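PDB 3O12: uncharacterized protein YJL217W from Saccharomyces cerevisiae, which functions in the galactose metabolic pathway via the GAL83 protein and may control the level of ENO1. Local coordinates for residues K48-W60 and F67-T79. Sequence-based numbering, arbitrary orientation.
Sequences KVTLETDEKTDFW and FTRDSGHFLGVET. With SO4 (sulfate ion), chain D; EDO (1,2-ethanediol), chain H; SO4 (sulfate ion), chain E; EDO (1,2-ethanediol), chain G.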
loop_
_atom_site.group_PDB
_atom_site.type_symbol
_atom_site.label_atom_id
_atom_site.label_comp_id
_atom_site.label_asym_id
_atom_site.label_seq_id
_atom_site.Cartn_x
_atom_site.Cartn_y
_atom_site.Cartn_z
ATOM N N LYS A 48 0.105 -14.296 -7.787
ATOM C CA LYS A 48 0.980 -13.151 -8.015
ATOM C C LYS A 48 0.422 -12.163 -9.020
ATOM O O LYS A 48 -0.345 -12.517 -9.916
ATOM C CB LYS A 48 2.372 -13.599 -8.480
ATOM C CG LYS A 48 2.984 -14.678 -7.614
ATOM C CD LYS A 48 4.378 -15.037 -8.073
ATOM C CE LYS A 48 4.903 -16.208 -7.261
ATOM N NZ LYS A 48 6.179 -16.728 -7.820
ATOM N N VAL A 49 0.819 -10.907 -8.852
ATOM C CA VAL A 49 0.472 -9.848 -9.786
ATOM C C VAL A 49 1.734 -9.059 -10.110
ATOM O O VAL A 49 2.438 -8.627 -9.196
ATOM C CB VAL A 49 -0.584 -8.891 -9.172
ATOM C CG1 VAL A 49 -0.686 -7.600 -9.982
ATOM C CG2 VAL A 49 -1.937 -9.596 -9.074
ATOM N N THR A 50 2.025 -8.877 -11.390
ATOM C CA THR A 50 3.174 -8.092 -11.806
ATOM C C THR A 50 2.700 -6.943 -12.676
ATOM O O THR A 50 2.003 -7.152 -13.670
ATOM C CB THR A 50 4.170 -8.955 -12.589
ATOM O OG1 THR A 50 4.649 -10.008 -11.740
ATOM C CG2 THR A 50 5.352 -8.108 -13.077
ATOM N N LEU A 51 3.058 -5.723 -12.296
ATOM C CA LEU A 51 2.594 -4.559 -13.034
ATOM C C LEU A 51 3.737 -3.617 -13.375
ATOM O O LEU A 51 4.816 -3.687 -12.786
ATOM C CB LEU A 51 1.520 -3.808 -12.230
ATOM C CG LEU A 51 1.917 -3.155 -10.894
ATOM C CD1 LEU A 51 2.597 -1.810 -11.109
ATOM C CD2 LEU A 51 0.683 -2.971 -10.022
ATOM N N GLU A 52 3.489 -2.766 -14.362
ATOM C CA GLU A 52 4.333 -1.607 -14.632
ATOM C C GLU A 52 3.448 -0.385 -14.448
ATOM O O GLU A 52 2.351 -0.335 -15.001
ATOM C CB GLU A 52 4.870 -1.646 -16.063
ATOM C CG GLU A 52 5.634 -0.394 -16.468
ATOM C CD GLU A 52 6.233 -0.497 -17.856
ATOM O OE1 GLU A 52 6.599 -1.619 -18.264
ATOM O OE2 GLU A 52 6.341 0.544 -18.538
ATOM N N THR A 53 3.906 0.593 -13.665
ATOM C CA THR A 53 3.074 1.764 -13.391
ATOM C C THR A 53 2.907 2.682 -14.598
ATOM O O THR A 53 3.772 2.748 -15.479
ATOM C CB THR A 53 3.607 2.618 -12.216
ATOM O OG1 THR A 53 4.890 3.147 -12.569
ATOM C CG2 THR A 53 3.742 1.787 -10.952
ATOM N N ASP A 54 1.778 3.385 -14.624
ATOM C CA ASP A 54 1.538 4.436 -15.609
ATOM C C ASP A 54 2.068 5.771 -15.084
ATOM O O ASP A 54 2.259 5.941 -13.882
ATOM C CB ASP A 54 0.044 4.526 -15.943
ATOM C CG ASP A 54 -0.499 3.234 -16.546
ATOM O OD1 ASP A 54 0.242 2.570 -17.293
ATOM O OD2 ASP A 54 -1.666 2.896 -16.268
ATOM N N GLU A 55 2.330 6.713 -15.985
ATOM C CA GLU A 55 2.816 8.024 -15.575
ATOM C C GLU A 55 1.756 8.793 -14.803
ATOM O O GLU A 55 0.555 8.545 -14.946
ATOM C CB GLU A 55 3.236 8.848 -16.795
ATOM C CG GLU A 55 2.060 9.296 -17.642
ATOM C CD GLU A 55 2.470 10.198 -18.791
ATOM O OE1 GLU A 55 3.689 10.384 -19.002
ATOM O OE2 GLU A 55 1.571 10.720 -19.484
ATOM N N LYS A 56 2.212 9.739 -13.990
ATOM C CA LYS A 56 1.323 10.663 -13.292
ATOM C C LYS A 56 0.273 9.941 -12.459
ATOM O O LYS A 56 -0.924 10.240 -12.534
ATOM C CB LYS A 56 0.674 11.637 -14.281
ATOM C CG LYS A 56 1.668 12.600 -14.914
ATOM C CD LYS A 56 0.974 13.753 -15.629
ATOM C CE LYS A 56 0.863 13.510 -17.130
ATOM N NZ LYS A 56 -0.008 12.348 -17.464
ATOM N N THR A 57 0.732 8.978 -11.664
ATOM C CA THR A 57 -0.145 8.250 -10.755
ATOM C C THR A 57 0.267 8.528 -9.306
ATOM O O THR A 57 1.451 8.478 -8.968
ATOM C CB THR A 57 -0.149 6.734 -11.064
ATOM O OG1 THR A 57 1.195 6.252 -11.162
ATOM C CG2 THR A 57 -0.858 6.461 -12.395
ATOM N N ASP A 58 -0.706 8.855 -8.460
ATOM C CA ASP A 58 -0.403 9.247 -7.080
ATOM C C ASP A 58 -1.650 9.155 -6.196
ATOM O O ASP A 58 -2.778 9.125 -6.691
ATOM C CB ASP A 58 0.161 10.680 -7.065
ATOM C CG ASP A 58 0.952 11.011 -5.797
ATOM O OD1 ASP A 58 1.209 10.111 -4.965
ATOM O OD2 ASP A 58 1.337 12.196 -5.659
ATOM N N PHE A 59 -1.433 9.128 -4.882
ATOM C CA PHE A 59 -2.513 9.215 -3.907
ATOM C C PHE A 59 -2.113 10.264 -2.885
ATOM O O PHE A 59 -1.100 10.104 -2.201
ATOM C CB PHE A 59 -2.705 7.883 -3.169
ATOM C CG PHE A 59 -3.409 6.819 -3.968
ATOM C CD1 PHE A 59 -4.740 6.977 -4.353
ATOM C CD2 PHE A 59 -2.751 5.638 -4.284
ATOM C CE1 PHE A 59 -5.393 5.972 -5.072
ATOM C CE2 PHE A 59 -3.399 4.629 -5.004
ATOM C CZ PHE A 59 -4.710 4.802 -5.397
ATOM N N TRP A 60 -2.905 11.324 -2.773
ATOM C CA TRP A 60 -2.631 12.391 -1.812
ATOM C C TRP A 60 -3.887 13.223 -1.650
ATOM O O TRP A 60 -4.599 13.439 -2.620
ATOM C CB TRP A 60 -1.495 13.306 -2.302
ATOM C CG TRP A 60 -1.074 14.294 -1.252
ATOM C CD1 TRP A 60 -1.420 15.622 -1.163
ATOM C CD2 TRP A 60 -0.240 14.019 -0.123
ATOM N NE1 TRP A 60 -0.833 16.186 -0.047
ATOM C CE2 TRP A 60 -0.110 15.219 0.606
ATOM C CE3 TRP A 60 0.409 12.870 0.345
ATOM C CZ2 TRP A 60 0.644 15.301 1.780
ATOM C CZ3 TRP A 60 1.159 12.954 1.513
ATOM C CH2 TRP A 60 1.268 14.166 2.216
ATOM N N PHE A 67 -3.096 20.012 -3.466
ATOM C CA PHE A 67 -3.758 19.271 -4.525
ATOM C C PHE A 67 -4.244 17.938 -3.998
ATOM O O PHE A 67 -3.854 17.496 -2.914
ATOM C CB PHE A 67 -2.855 19.089 -5.751
ATOM C CG PHE A 67 -1.526 18.438 -5.457
ATOM C CD1 PHE A 67 -1.455 17.129 -5.014
ATOM C CD2 PHE A 67 -0.341 19.137 -5.652
ATOM C CE1 PHE A 67 -0.231 16.532 -4.755
ATOM C CE2 PHE A 67 0.880 18.542 -5.406
ATOM C CZ PHE A 67 0.937 17.245 -4.949
ATOM N N THR A 68 -5.126 17.312 -4.768
ATOM C CA THR A 68 -5.598 15.982 -4.445
ATOM C C THR A 68 -5.335 15.092 -5.638
ATOM O O THR A 68 -5.507 15.510 -6.788
ATOM C CB THR A 68 -7.096 16.006 -4.082
ATOM O OG1 THR A 68 -7.277 16.793 -2.892
ATOM C CG2 THR A 68 -7.612 14.605 -3.838
ATOM N N ARG A 69 -4.904 13.867 -5.359
ATOM C CA ARG A 69 -4.650 12.868 -6.396
ATOM C C ARG A 69 -5.251 11.550 -5.957
ATOM O O ARG A 69 -5.051 11.117 -4.819
ATOM C CB ARG A 69 -3.149 12.664 -6.604
ATOM C CG ARG A 69 -2.360 13.950 -6.821
ATOM C CD ARG A 69 -2.316 14.310 -8.281
ATOM N NE ARG A 69 -1.485 15.486 -8.535
ATOM C CZ ARG A 69 -1.967 16.704 -8.756
ATOM N NH1 ARG A 69 -3.278 16.908 -8.754
ATOM N NH2 ARG A 69 -1.141 17.716 -8.986
ATOM N N ASP A 70 -5.990 10.912 -6.865
ATOM C CA ASP A 70 -6.581 9.599 -6.596
ATOM C C ASP A 70 -6.370 8.694 -7.800
ATOM O O ASP A 70 -7.240 7.890 -8.146
ATOM C CB ASP A 70 -8.074 9.751 -6.296
ATOM C CG ASP A 70 -8.646 8.576 -5.498
ATOM O OD1 ASP A 70 -8.027 8.150 -4.496
ATOM O OD2 ASP A 70 -9.744 8.093 -5.864
ATOM N N SER A 71 -5.205 8.832 -8.425
ATOM C CA SER A 71 -4.877 8.176 -9.698
ATOM C C SER A 71 -3.939 6.974 -9.563
ATOM O O SER A 71 -3.580 6.336 -10.559
ATOM C CB SER A 71 -4.229 9.198 -10.638
ATOM O OG SER A 71 -3.104 9.805 -10.006
ATOM N N GLY A 72 -3.514 6.670 -8.338
ATOM C CA GLY A 72 -2.600 5.563 -8.125
ATOM C C GLY A 72 -3.208 4.209 -8.427
ATOM O O GLY A 72 -4.432 4.058 -8.471
ATOM N N HIS A 73 -2.354 3.216 -8.630
ATOM C CA HIS A 73 -2.834 1.867 -8.915
ATOM C C HIS A 73 -3.128 1.127 -7.625
ATOM O O HIS A 73 -2.298 1.095 -6.723
ATOM C CB HIS A 73 -1.802 1.080 -9.729
ATOM C CG HIS A 73 -1.324 1.789 -10.960
ATOM N ND1 HIS A 73 -2.165 2.126 -12.003
ATOM C CD2 HIS A 73 -0.091 2.218 -11.315
ATOM C CE1 HIS A 73 -1.463 2.725 -12.951
ATOM N NE2 HIS A 73 -0.204 2.797 -12.556
ATOM N N PHE A 74 -4.305 0.510 -7.533
ATOM C CA PHE A 74 -4.699 -0.180 -6.306
ATOM C C PHE A 74 -5.521 -1.404 -6.669
ATOM O O PHE A 74 -6.538 -1.294 -7.362
ATOM C CB PHE A 74 -5.505 0.781 -5.408
ATOM C CG PHE A 74 -6.169 0.126 -4.218
ATOM C CD1 PHE A 74 -5.442 -0.625 -3.308
ATOM C CD2 PHE A 74 -7.524 0.321 -3.979
ATOM C CE1 PHE A 74 -6.053 -1.213 -2.213
ATOM C CE2 PHE A 74 -8.141 -0.258 -2.874
ATOM C CZ PHE A 74 -7.407 -1.022 -1.989
ATOM N N LEU A 75 -5.071 -2.578 -6.233
ATOM C CA LEU A 75 -5.861 -3.795 -6.411
ATOM C C LEU A 75 -6.470 -4.126 -5.054
ATOM O O LEU A 75 -5.793 -4.619 -4.156
ATOM C CB LEU A 75 -4.994 -4.958 -6.919
ATOM C CG LEU A 75 -5.683 -6.319 -7.077
ATOM C CD1 LEU A 75 -6.872 -6.225 -8.048
ATOM C CD2 LEU A 75 -4.685 -7.377 -7.541
ATOM N N GLY A 76 -7.758 -3.840 -4.906
ATOM C CA GLY A 76 -8.406 -3.954 -3.611
ATOM C C GLY A 76 -9.259 -5.201 -3.433
ATOM O O GLY A 76 -10.163 -5.477 -4.225
ATOM N N VAL A 77 -8.981 -5.934 -2.362
ATOM C CA VAL A 77 -9.752 -7.105 -1.983
ATOM C C VAL A 77 -10.704 -6.682 -0.872
ATOM O O VAL A 77 -10.287 -6.045 0.112
ATOM C CB VAL A 77 -8.824 -8.224 -1.471
ATOM C CG1 VAL A 77 -9.631 -9.481 -1.146
ATOM C CG2 VAL A 77 -7.729 -8.531 -2.507
ATOM N N GLU A 78 -11.982 -7.008 -1.015
ATOM C CA GLU A 78 -12.977 -6.556 -0.056
ATOM C C GLU A 78 -13.008 -7.440 1.187
ATOM O O GLU A 78 -12.956 -8.677 1.102
ATOM C CB GLU A 78 -14.358 -6.471 -0.720
ATOM C CG GLU A 78 -15.409 -5.798 0.143
ATOM C CD GLU A 78 -16.754 -5.650 -0.537
ATOM O OE1 GLU A 78 -16.842 -5.824 -1.772
ATOM O OE2 GLU A 78 -17.732 -5.361 0.183
ATOM N N THR A 79 -13.080 -6.786 2.344
ATOM C CA THR A 79 -13.033 -7.442 3.646
ATOM C C THR A 79 -14.334 -7.228 4.384
ATOM O O THR A 79 -15.199 -6.483 3.927
ATOM C CB THR A 79 -11.940 -6.799 4.547
ATOM O OG1 THR A 79 -12.410 -5.536 5.058
ATOM C CG2 THR A 79 -10.652 -6.577 3.778
HETATM S S SO4 D . -6.968 12.260 -9.726
HETATM O O1 SO4 D . -7.436 12.824 -8.462
HETATM O O2 SO4 D . -7.153 10.812 -9.723
HETATM O O3 SO4 D . -7.750 12.835 -10.816
HETATM O O4 SO4 D . -5.555 12.587 -9.918
HETATM C C1 EDO H . 3.355 14.389 -1.695
HETATM O O1 EDO H . 4.598 14.707 -2.328
HETATM C C2 EDO H . 2.289 14.160 -2.762
HETATM O O2 EDO H . 2.620 12.985 -3.510
HETATM S S SO4 E . -3.879 20.483 -9.406
HETATM O O1 SO4 E . -3.922 21.629 -8.499
HETATM O O2 SO4 E . -4.789 19.445 -8.926
HETATM O O3 SO4 E . -4.286 20.897 -10.747
HETATM O O4 SO4 E . -2.516 19.964 -9.459
HETATM C C1 EDO G . 3.692 10.211 -0.046
HETATM O O1 EDO G . 4.199 8.924 -0.414
HETATM C C2 EDO G . 2.641 10.645 -1.057
HETATM O O2 EDO G . 3.106 10.449 -2.401
HETATM O O HOH W 1 -2.372 12.370 -10.753
HETATM O O HOH W 2 1.223 14.353 -7.659
#
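The H73 ring reaches the 53-58 loop edge-on. Its NE2 accepts the backbone N-H of D54 at 2.9 Å, almost straight (176°) and close to the ring plane. The D54 carboxylate stands nearly upright to the ring, OD2 lying 3.3 Å from H73 CE1. H73 ND1 bonds to N37 O, so both nitrogens are held and the ring's rotation is fixed. The F59 ring rests one face on G72, whose CA sits 3.8 Å from the ring centroid (CH-pi). D70 OD1 meets the ring edge, while D70 OD2 pairs with R105. Strands 59-61 and 68-78 form an antiparallel beta hairpin. W60 and R69 are its hydrogen-bonded pair, F59 and D70 the non-hydrogen-bonded one. Strand 48-52 lies in the second antiparallel sheet of a beta sandwich, and V49 CG2 touches L75 CD2 between the facing sheets. Where strand 68-78 is interrupted, S71 OG, placed between its own N and carbonyl carbon (chi1 55°), accepts the N-H of D58 (3.0 Å). S71 N returns a bond to D58 O. The W60 and F67 rings meet obliquely, planes 62° apart, W60 CD1 lying 3.9 Å from F67 CE1. R69 NH1 and NH2 grip a sulfate, probably from the crystallisation liquor.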